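Local atomic coordinates of CLIP-associating protein (Drosophila melanogaster, PDB entry 4G3A), a protein that tracks microtubule plus ends and stabilises dynamic microtubules for mitotic spindle formation and kinetochore attachment, here represented by its N-terminal TOG-like domain of HEAT repeats. Residues K24-L27 with A28-V32; I65-K68 with S69-F73; F73-L76 with I77-L80; D83-A86 with Y87-T90; E194-H198 with V199-L203. One frame throughout, in Å; residues are numbered along the deposited sequence.

Contact 1 (K24-L27 with A28-V32)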
# COMPACT_ATOMS: atom_id res chain seq x y z
N LYS A 24 -12.78 -8.65 21.67
CA LYS A 24 -11.72 -7.97 20.94
C LYS A 24 -12.18 -7.59 19.53
O LYS A 24 -11.91 -6.48 19.06
CB LYS A 24 -10.47 -8.85 20.88
CG LYS A 24 -9.18 -8.08 21.10
CD LYS A 24 -8.12 -8.98 21.72
CE LYS A 24 -6.82 -8.22 21.90
NZ LYS A 24 -7.07 -6.83 22.38
N VAL A 25 -12.89 -8.50 18.87
CA VAL A 25 -13.35 -8.26 17.51
C VAL A 25 -14.48 -7.23 17.48
O VAL A 25 -14.56 -6.42 16.57
CB VAL A 25 -13.79 -9.56 16.82
CG1 VAL A 25 -12.89 -10.71 17.25
CG2 VAL A 25 -15.24 -9.88 17.14
N GLN A 26 -15.34 -7.28 18.50
CA GLN A 26 -16.43 -6.31 18.59
C GLN A 26 -15.86 -4.91 18.80
O GLN A 26 -16.31 -3.94 18.19
CB GLN A 26 -17.39 -6.67 19.72
CG GLN A 26 -18.63 -7.38 19.24
CD GLN A 26 -19.38 -6.57 18.19
OE1 GLN A 26 -19.77 -7.09 17.15
NE2 GLN A 26 -19.58 -5.29 18.47
N LEU A 27 -14.88 -4.83 19.68
CA LEU A 27 -14.15 -3.60 19.94
C LEU A 27 -13.55 -3.06 18.63
O LEU A 27 -13.68 -1.87 18.31
CB LEU A 27 -13.06 -3.88 20.97
CG LEU A 27 -12.60 -2.78 21.92
CD1 LEU A 27 -13.79 -1.98 22.42
CD2 LEU A 27 -11.84 -3.40 23.08
N ALA A 28 -12.91 -3.93 17.87
CA ALA A 28 -12.30 -3.53 16.60
C ALA A 28 -13.35 -2.98 15.64
O ALA A 28 -13.16 -1.92 15.05
CB ALA A 28 -11.56 -4.69 15.97
N GLU A 29 -14.46 -3.69 15.50
CA GLU A 29 -15.52 -3.26 14.59
C GLU A 29 -16.09 -1.91 15.02
O GLU A 29 -16.33 -1.03 14.20
CB GLU A 29 -16.62 -4.31 14.51
CG GLU A 29 -17.52 -4.17 13.28
CD GLU A 29 -18.77 -5.02 13.37
OE1 GLU A 29 -18.81 -5.93 14.22
OE2 GLU A 29 -19.72 -4.76 12.60
N ASP A 30 -16.29 -1.75 16.33
CA ASP A 30 -16.88 -0.52 16.85
C ASP A 30 -15.92 0.66 16.74
O ASP A 30 -16.34 1.77 16.43
CB ASP A 30 -17.33 -0.71 18.29
CG ASP A 30 -18.49 -1.68 18.41
OD1 ASP A 30 -19.25 -1.81 17.42
OD2 ASP A 30 -18.64 -2.30 19.48
N LEU A 31 -14.64 0.41 17.01
CA LEU A 31 -13.62 1.44 16.84
C LEU A 31 -13.69 2.01 15.43
O LEU A 31 -13.77 3.23 15.24
CB LEU A 31 -12.22 0.86 17.12
CG LEU A 31 -11.05 1.79 17.47
CD1 LEU A 31 -9.72 1.09 17.30
CD2 LEU A 31 -11.07 3.00 16.62
N VAL A 32 -13.65 1.14 14.43
CA VAL A 32 -13.75 1.59 13.04
C VAL A 32 -15.04 2.39 12.79
O VAL A 32 -15.01 3.48 12.22
CB VAL A 32 -13.64 0.42 12.05
CG1 VAL A 32 -13.88 0.91 10.63
CG2 VAL A 32 -12.28 -0.25 12.16

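Contact 2 (I65-K68 with S69-F73)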
# COMPACT_ATOMS: atom_id res chain seq x y z
N ILE A 65 -9.00 -8.94 13.03
CA ILE A 65 -8.59 -7.83 13.87
C ILE A 65 -7.46 -7.02 13.22
O ILE A 65 -7.41 -5.79 13.34
CB ILE A 65 -8.16 -8.33 15.27
CG1 ILE A 65 -9.39 -8.66 16.11
CG2 ILE A 65 -7.31 -7.31 15.98
CD1 ILE A 65 -9.09 -9.46 17.34
N ALA A 66 -6.56 -7.71 12.52
CA ALA A 66 -5.52 -7.02 11.76
C ALA A 66 -6.16 -6.13 10.70
O ALA A 66 -5.79 -4.96 10.54
CB ALA A 66 -4.60 -8.03 11.11
N GLN A 67 -7.14 -6.68 10.00
CA GLN A 67 -7.80 -5.93 8.94
C GLN A 67 -8.48 -4.69 9.50
O GLN A 67 -8.43 -3.62 8.90
CB GLN A 67 -8.81 -6.81 8.21
CG GLN A 67 -9.64 -6.07 7.19
CD GLN A 67 -10.44 -7.01 6.33
OE1 GLN A 67 -10.02 -8.14 6.08
NE2 GLN A 67 -11.60 -6.56 5.86
N LYS A 68 -9.13 -4.84 10.66
CA LYS A 68 -9.82 -3.72 11.28
C LYS A 68 -8.85 -2.65 11.75
O LYS A 68 -9.14 -1.47 11.65
CB LYS A 68 -10.69 -4.21 12.45
CG LYS A 68 -11.84 -5.11 12.04
CD LYS A 68 -13.13 -4.34 11.83
CE LYS A 68 -13.50 -4.27 10.36
NZ LYS A 68 -13.28 -5.58 9.67
N SER A 69 -7.69 -3.07 12.25
CA SER A 69 -6.65 -2.11 12.60
C SER A 69 -6.20 -1.30 11.38
O SER A 69 -5.97 -0.09 11.49
CB SER A 69 -5.46 -2.81 13.25
OG SER A 69 -4.71 -3.54 12.30
N LEU A 70 -6.07 -1.95 10.23
CA LEU A 70 -5.75 -1.25 8.97
C LEU A 70 -6.85 -0.24 8.63
O LEU A 70 -6.57 0.92 8.33
CB LEU A 70 -5.61 -2.25 7.82
CG LEU A 70 -4.40 -3.19 7.84
CD1 LEU A 70 -4.58 -4.31 6.85
CD2 LEU A 70 -3.12 -2.41 7.56
N GLU A 71 -8.10 -0.68 8.70
CA GLU A 71 -9.23 0.21 8.53
C GLU A 71 -9.22 1.34 9.57
O GLU A 71 -9.56 2.48 9.26
CB GLU A 71 -10.54 -0.58 8.62
CG GLU A 71 -10.72 -1.55 7.44
CD GLU A 71 -11.98 -2.41 7.57
OE1 GLU A 71 -11.87 -3.64 7.42
OE2 GLU A 71 -13.07 -1.86 7.81
N ALA A 72 -8.81 1.02 10.80
CA ALA A 72 -8.75 2.02 11.85
C ALA A 72 -7.68 3.04 11.50
O ALA A 72 -7.90 4.25 11.66
CB ALA A 72 -8.46 1.38 13.20
N PHE A 73 -6.53 2.56 11.03
CA PHE A 73 -5.47 3.46 10.64
C PHE A 73 -5.94 4.33 9.48
O PHE A 73 -5.67 5.52 9.44
CB PHE A 73 -4.18 2.68 10.29
CG PHE A 73 -3.35 2.29 11.50
CD1 PHE A 73 -2.95 3.24 12.42
CD2 PHE A 73 -2.94 0.97 11.68
CE1 PHE A 73 -2.18 2.89 13.53
CE2 PHE A 73 -2.17 0.61 12.79
CZ PHE A 73 -1.79 1.57 13.71

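Contact 3 (F73-L76 with I77-L80)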
# COMPACT_ATOMS: atom_id res chain seq x y z
N PHE A 73 -6.53 2.56 11.03
CA PHE A 73 -5.47 3.46 10.64
C PHE A 73 -5.94 4.33 9.48
O PHE A 73 -5.67 5.52 9.44
CB PHE A 73 -4.18 2.68 10.29
CG PHE A 73 -3.35 2.29 11.50
CD1 PHE A 73 -2.95 3.24 12.42
CD2 PHE A 73 -2.94 0.97 11.68
CE1 PHE A 73 -2.18 2.89 13.53
CE2 PHE A 73 -2.17 0.61 12.79
CZ PHE A 73 -1.79 1.57 13.71
N SER A 74 -6.65 3.73 8.52
CA SER A 74 -7.17 4.53 7.41
C SER A 74 -8.03 5.69 7.93
O SER A 74 -7.92 6.82 7.45
CB SER A 74 -7.96 3.66 6.43
OG SER A 74 -7.08 3.05 5.48
N GLU A 75 -8.88 5.41 8.92
CA GLU A 75 -9.74 6.45 9.48
C GLU A 75 -8.96 7.55 10.20
O GLU A 75 -9.26 8.73 10.06
CB GLU A 75 -10.83 5.85 10.38
CG GLU A 75 -11.80 4.95 9.63
CD GLU A 75 -12.39 5.63 8.41
OE1 GLU A 75 -12.77 6.83 8.50
OE2 GLU A 75 -12.47 4.98 7.34
N LEU A 76 -7.93 7.16 10.96
CA LEU A 76 -7.04 8.14 11.59
C LEU A 76 -6.30 8.98 10.55
O LEU A 76 -6.14 10.20 10.72
CB LEU A 76 -6.02 7.44 12.51
CG LEU A 76 -6.59 6.73 13.73
CD1 LEU A 76 -5.54 5.82 14.37
CD2 LEU A 76 -7.12 7.73 14.75
N ILE A 77 -5.85 8.33 9.48
CA ILE A 77 -5.18 9.05 8.40
C ILE A 77 -6.13 10.10 7.83
O ILE A 77 -5.74 11.25 7.64
CB ILE A 77 -4.74 8.10 7.27
CG1 ILE A 77 -3.57 7.24 7.73
CG2 ILE A 77 -4.35 8.88 6.03
CD1 ILE A 77 -3.45 5.98 6.91
N LYS A 78 -7.37 9.70 7.56
CA LYS A 78 -8.35 10.62 7.02
C LYS A 78 -8.60 11.81 7.95
O LYS A 78 -8.71 12.94 7.50
CB LYS A 78 -9.67 9.91 6.72
CG LYS A 78 -9.57 8.91 5.60
CD LYS A 78 -10.85 8.13 5.48
CE LYS A 78 -10.63 6.85 4.72
NZ LYS A 78 -11.90 6.08 4.67
N ARG A 79 -8.68 11.54 9.25
CA ARG A 79 -8.92 12.60 10.23
C ARG A 79 -7.68 13.43 10.52
O ARG A 79 -7.77 14.64 10.76
CB ARG A 79 -9.41 12.03 11.56
CG ARG A 79 -10.77 11.40 11.50
CD ARG A 79 -11.17 10.96 12.88
NE ARG A 79 -12.53 10.46 12.92
CZ ARG A 79 -13.57 11.14 13.41
NH1 ARG A 79 -13.40 12.36 13.91
NH2 ARG A 79 -14.77 10.60 13.40
N LEU A 80 -6.52 12.78 10.52
CA LEU A 80 -5.28 13.42 10.96
C LEU A 80 -4.50 14.09 9.83
O LEU A 80 -3.75 15.04 10.06
CB LEU A 80 -4.37 12.42 11.66
CG LEU A 80 -4.45 12.38 13.19
CD1 LEU A 80 -5.89 12.36 13.64
CD2 LEU A 80 -3.68 11.19 13.73

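Contact 4 (D83-A86 with Y87-T90)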
# COMPACT_ATOMS: atom_id res chain seq x y z
N ASP A 83 -0.74 15.17 10.06
CA ASP A 83 -0.39 14.91 11.45
C ASP A 83 -0.09 13.43 11.69
O ASP A 83 0.71 13.08 12.56
CB ASP A 83 -1.48 15.43 12.40
CG ASP A 83 -1.57 16.95 12.40
OD1 ASP A 83 -0.53 17.62 12.22
OD2 ASP A 83 -2.69 17.48 12.59
N PHE A 84 -0.71 12.56 10.89
CA PHE A 84 -0.47 11.13 11.00
C PHE A 84 0.98 10.75 10.74
O PHE A 84 1.43 9.68 11.16
CB PHE A 84 -1.37 10.34 10.03
CG PHE A 84 -1.34 8.85 10.26
CD1 PHE A 84 -0.41 8.05 9.61
CD2 PHE A 84 -2.23 8.26 11.15
CE1 PHE A 84 -0.38 6.69 9.83
CE2 PHE A 84 -2.21 6.90 11.38
CZ PHE A 84 -1.29 6.10 10.72
N ASN A 85 1.72 11.62 10.05
CA ASN A 85 3.05 11.24 9.57
C ASN A 85 4.02 10.95 10.71
O ASN A 85 5.10 10.43 10.49
CB ASN A 85 3.62 12.28 8.61
CG ASN A 85 4.72 11.72 7.73
OD1 ASN A 85 4.69 10.54 7.36
ND2 ASN A 85 5.70 12.55 7.39
N ALA A 86 3.60 11.28 11.93
CA ALA A 86 4.38 10.96 13.11
C ALA A 86 4.43 9.45 13.33
O ALA A 86 5.32 8.94 14.02
CB ALA A 86 3.80 11.65 14.34
N TYR A 87 3.48 8.73 12.75
CA TYR A 87 3.34 7.31 13.02
C TYR A 87 3.71 6.43 11.82
O TYR A 87 3.80 5.20 11.94
CB TYR A 87 1.91 7.01 13.47
CG TYR A 87 1.46 7.94 14.57
CD1 TYR A 87 2.02 7.86 15.84
CD2 TYR A 87 0.48 8.90 14.35
CE1 TYR A 87 1.62 8.70 16.86
CE2 TYR A 87 0.07 9.75 15.37
CZ TYR A 87 0.65 9.65 16.62
OH TYR A 87 0.25 10.48 17.65
N THR A 88 3.91 7.06 10.67
CA THR A 88 4.23 6.33 9.43
C THR A 88 5.36 5.30 9.59
O THR A 88 5.21 4.14 9.21
CB THR A 88 4.54 7.31 8.28
OG1 THR A 88 3.48 8.25 8.14
CG2 THR A 88 4.72 6.55 6.96
N ALA A 89 6.48 5.71 10.16
CA ALA A 89 7.64 4.82 10.32
C ALA A 89 7.34 3.60 11.20
O ALA A 89 7.96 2.55 11.04
CB ALA A 89 8.82 5.60 10.89
N THR A 90 6.40 3.75 12.12
CA THR A 90 6.03 2.68 13.04
C THR A 90 5.10 1.69 12.36
O THR A 90 5.25 0.48 12.48
CB THR A 90 5.33 3.23 14.30
OG1 THR A 90 6.30 3.84 15.16
CG2 THR A 90 4.61 2.12 15.06
O HOH W 1 7.11 8.37 11.11
O HOH W 2 6.53 6.34 13.61

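Contact 5 (E194-H198 with V199-L203)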
# COMPACT_ATOMS: atom_id res chain seq x y z
N GLU A 194 1.33 -0.36 -18.20
CA GLU A 194 0.63 0.74 -17.55
C GLU A 194 1.48 2.02 -17.54
O GLU A 194 0.95 3.12 -17.74
CB GLU A 194 0.24 0.39 -16.10
CG GLU A 194 -0.51 -0.93 -15.95
CD GLU A 194 -1.88 -0.94 -16.61
OE1 GLU A 194 -2.43 0.14 -16.91
OE2 GLU A 194 -2.42 -2.05 -16.82
N ILE A 195 2.79 1.88 -17.33
CA ILE A 195 3.69 3.02 -17.36
C ILE A 195 3.76 3.58 -18.79
O ILE A 195 3.81 4.80 -19.00
CB ILE A 195 5.11 2.66 -16.87
CG1 ILE A 195 5.14 2.57 -15.33
CG2 ILE A 195 6.12 3.68 -17.38
CD1 ILE A 195 6.46 1.95 -14.79
N TYR A 196 3.73 2.71 -19.78
CA TYR A 196 3.69 3.20 -21.16
C TYR A 196 2.52 4.16 -21.39
O TYR A 196 2.65 5.15 -22.12
CB TYR A 196 3.63 2.04 -22.15
CG TYR A 196 3.49 2.49 -23.60
CD1 TYR A 196 4.58 2.94 -24.32
CD2 TYR A 196 2.25 2.47 -24.22
CE1 TYR A 196 4.45 3.36 -25.65
CE2 TYR A 196 2.10 2.89 -25.54
CZ TYR A 196 3.20 3.33 -26.25
OH TYR A 196 3.03 3.75 -27.55
N LYS A 197 1.38 3.88 -20.77
CA LYS A 197 0.21 4.74 -20.96
C LYS A 197 0.48 6.18 -20.54
O LYS A 197 -0.10 7.11 -21.10
CB LYS A 197 -1.01 4.17 -20.25
CG LYS A 197 -1.54 2.90 -20.89
CD LYS A 197 -2.58 2.23 -19.99
CE LYS A 197 -2.95 0.86 -20.53
NZ LYS A 197 -3.91 0.16 -19.63
N HIS A 198 1.36 6.37 -19.56
CA HIS A 198 1.64 7.70 -19.03
C HIS A 198 2.85 8.34 -19.71
O HIS A 198 2.91 9.55 -19.91
CB HIS A 198 1.87 7.65 -17.52
CG HIS A 198 0.63 7.36 -16.74
ND1 HIS A 198 -0.11 8.34 -16.12
CD2 HIS A 198 -0.02 6.20 -16.49
CE1 HIS A 198 -1.16 7.81 -15.53
NE2 HIS A 198 -1.12 6.50 -15.74
N VAL A 199 3.81 7.49 -20.06
CA VAL A 199 5.12 7.95 -20.48
C VAL A 199 5.28 7.99 -22.01
O VAL A 199 6.00 8.84 -22.55
CB VAL A 199 6.20 7.08 -19.81
CG1 VAL A 199 7.52 7.16 -20.54
CG2 VAL A 199 6.35 7.48 -18.35
N GLY A 200 4.60 7.10 -22.71
CA GLY A 200 4.63 7.14 -24.17
C GLY A 200 5.85 6.46 -24.76
O GLY A 200 6.56 5.71 -24.09
N ASP A 201 6.10 6.73 -26.04
CA ASP A 201 7.04 5.94 -26.83
C ASP A 201 8.51 6.08 -26.42
O ASP A 201 9.33 5.26 -26.82
CB ASP A 201 6.87 6.24 -28.32
CG ASP A 201 5.54 5.76 -28.86
OD1 ASP A 201 5.24 4.55 -28.73
OD2 ASP A 201 4.80 6.60 -29.41
N ARG A 202 8.83 7.10 -25.62
CA ARG A 202 10.19 7.28 -25.13
C ARG A 202 10.60 6.11 -24.25
O ARG A 202 11.79 5.94 -23.95
CB ARG A 202 10.33 8.59 -24.35
CG ARG A 202 9.94 8.48 -22.89
CD ARG A 202 10.53 9.60 -22.04
NE ARG A 202 9.76 10.83 -22.13
CZ ARG A 202 10.08 11.96 -21.51
NH1 ARG A 202 11.18 12.02 -20.76
NH2 ARG A 202 9.32 13.04 -21.64
N LEU A 203 9.63 5.31 -23.82
CA LEU A 203 9.90 4.15 -22.98
C LEU A 203 10.62 3.06 -23.78
O LEU A 203 11.40 2.29 -23.23
CB LEU A 203 8.60 3.61 -22.38
CG LEU A 203 8.73 2.37 -21.49
CD1 LEU A 203 9.64 2.65 -20.31
CD2 LEU A 203 7.37 1.90 -20.99

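Contact 1 (K24-L27 with A28-V32)
Two consecutive turns of the alpha-helix 21-36, near the N-terminal end of the TOG-like domain, meet here through the side chains of Q26, E29 and D30 on an outward flank, while L27 and L31, tied through the backbone, both face inward. The backbone is regular: E29 N donates to V25 O at 2.9 Å with an N-H...O angle of 162°, D30 N bonds Q26 O, and L31 N reaches L27 O at 2.8 Å. On the polar flank, D30 CG stands beside its own backbone N (chi1 -67°), which folds the carboxylate back over the preceding turn. There OD2 lies 3.3 Å from Q26 NE2, while the same oxygen comes within 3.1 Å of Q26 O, two acceptors side by side and not a hydrogen bond. The Q26 chain is bent at chi2, and its amide plane stands 61° from the D30 carboxylate. Its other end, OE1, runs alongside E29 OE1 at 3.3 Å, again acceptor against acceptor. An alanine at D30 would probably leave the Q26 amide without its acidic neighbour. On the apolar flank L27 and L31 both touch F12 of helix 9-18, whereas A28 packs on W57 and K68. Such a division, with polar side chains three and four residues apart on the outer flank and leucines inward, is characteristic of an amphipathic helix in an alpha-solenoid.

Contact 2 (I65-K68 with S69-F73)
With chi1 at 73°, S69 OG sits between its own backbone N and carbonyl carbon, which turns the hydroxyl back to A66 O; E71, with CG beside its backbone N (chi1 -67°) and an extended chain, reaches back toward Q67 and K68. The serine bond is short, 2.5 Å from OG to A66 O, and arrives at a C=O...O angle of 125°, well off the carbonyl direction. A66 O also takes the regular helix bond from L70 N at 3.0 Å, so two donors grip one carbonyl and the buried hydroxyl has its proton satisfied within the helix. On another flank E71 OE1 is approached by two side chains. Q67 NE2 donates a weak bond of 3.3 Å, and K68 NZ forms a salt bridge to the same oxygen, also at the long distance of 3.3 Å. The K68 chain bends at three torsions and lies beside E71, bringing CE within 3.5 Å of OE2. A leucine in place of E71 would probably leave the K68 ammonium without this counter-charge and weaken the hold on the Q67 amide. That amide has its stronger partner in T105, which meets Q67 OE1. Helix 63-80, part of the first HEAT repeat, packs here against four neighbouring helices: A28 and V32 of helix 21-36 meet K68 and E71, L58 of helix 47-58 covers S69 and L70, V95 of helix 88-98 touches L70, and helix 104-119 adds L113.

Contact 3 (F73-L76 with I77-L80)
Four successive i to i+4 bonds carry the backbone through the last turns of helix 63-80, from I77 N to F73 O at 2.8 Å down to L80 N on L76 O at 2.6 Å, where the N-H...O angle narrows to 144°. The principal side-chain link is a salt bridge one turn along, K78 NZ to E75 OE2 at 2.9 Å. The ammonium comes to the syn side of that oxygen but 32° out of the carboxylate plane. E75 is bent at chi2 (-52°), which swings its carboxylate over toward the straight, extended lysine, whose CG passes 3.2 Å from S74 O. On the inner side the I77 chain runs back along the preceding turn, CG1 lying 3.2 Å from F73 O, while L80 CB sits against L76 O. Two polar ends look beyond the turn: S74 OG bonds D116 of helix 104-119, and the R79 guanidinium bonds the carbonyls of L35 and N40. F73 and L76 meanwhile pack on L54 of helix 47-58, and I77 on L117 of helix 104-119. Buried residues packed on neighbouring helices, with the E75-K78 pair on a more exposed flank, are as expected in the alpha-solenoid built by HEAT repeats.

Contact 4 (D83-A86 with Y87-T90)
F84 and Y87 form the compact half of this turn, which leads from helix 63-80 into helix 88-98 at the start of the second HEAT repeat. Their rings make a T-shaped pair: the edge of Y87 is directed at the face of F84, with centroids 5.8 Å apart and planes at 70°. F84 CG lies opposite its backbone N (chi1 -170°), and this sends the buried ring inward, where it touches F73, L76 and I77 of helix 63-80. The backbone tightens the same corner, since Y87 N donates a nearly straight bond to F84 O at 2.8 Å. A86 adds a CH-pi contact, its CB standing 4.2 Å from the Y87 ring centroid and only 4° off the ring normal. Y87 itself leans on M47 and I51 of helix 47-58.

The outer half is looser and wetter. One water joins N85 O to A89 N, four residues on, accepting from that amide, and a second donates to A86 O while lying 3.0 Å from T90 OG1. On this exposed side N85 also accepts from the first turn of the helix: T88 OG1 donates to N85 OD1 at 2.7 Å, in the carbonyl plane and on a lone pair.

Contact 5 (E194-H198 with V199-L203)
Y196 O is gripped by two backbone amides at the C-terminal end of helix 182-199, in the third HEAT repeat: G200 N donates to it at 2.8 Å, and V199 N adds a weak bond at 3.3 Å. V199 N keeps its main bond to I195 O, which it meets nearly head-on at a C=O...N angle of 168°. G200 then leaves helical geometry with a positive phi of 82°, and at these backbone angles a CB would jam against the carbonyl O of V199, so the chain turns off the helix at a residue without one. Past this turn the chain passes along the edge of the Y196 ring. The tyrosine's first torsion is trans, which carries the ring along the outgoing chain, and CD1 passes 3.4 Å from G200 O. L203 CD2 closes the near end of the ring at its edge, 3.9 Å from Y196 CB, while I195 CG2 packs beside V199 CG2 on the inner flank. Beyond the segments F225 stacks on the Y196 ring; D201 OD1 also pairs with R204 and OD2 with K229, the latter tying the turn to helix 215-229. At the far end of the ring Y196 OH donates to D201 OD1 at 2.6 Å, the oxygen lying at the ring's edge in its plane while the hydroxyl stands 44° out of the carboxylate plane.

Contacts 2 and 3 are successive parts of helix 63-80 and share F73; contact 2 is mostly buried, whereas contacts 1, 3 and 5 are partly so. Contact 1, on helix 21-36, packs directly against contact 2, with A28 CB 3.7 Å from K68 CB. Contact 4 is a surface turn, yet its F84 ring is buried against contacts 2 and 3, CZ lying 3.7 Å from F73 CD1. Contact 5 stands apart, its centre about 44 Å from that of contact 1. Charged or amide side chains are prominent on the helix flanks, although contact 2 adds a serine hydroxyl bond; the two turns feature aromatic rings and hydroxyl bonds, with waters in contact 4 and a K197-E194 salt bridge in contact 5.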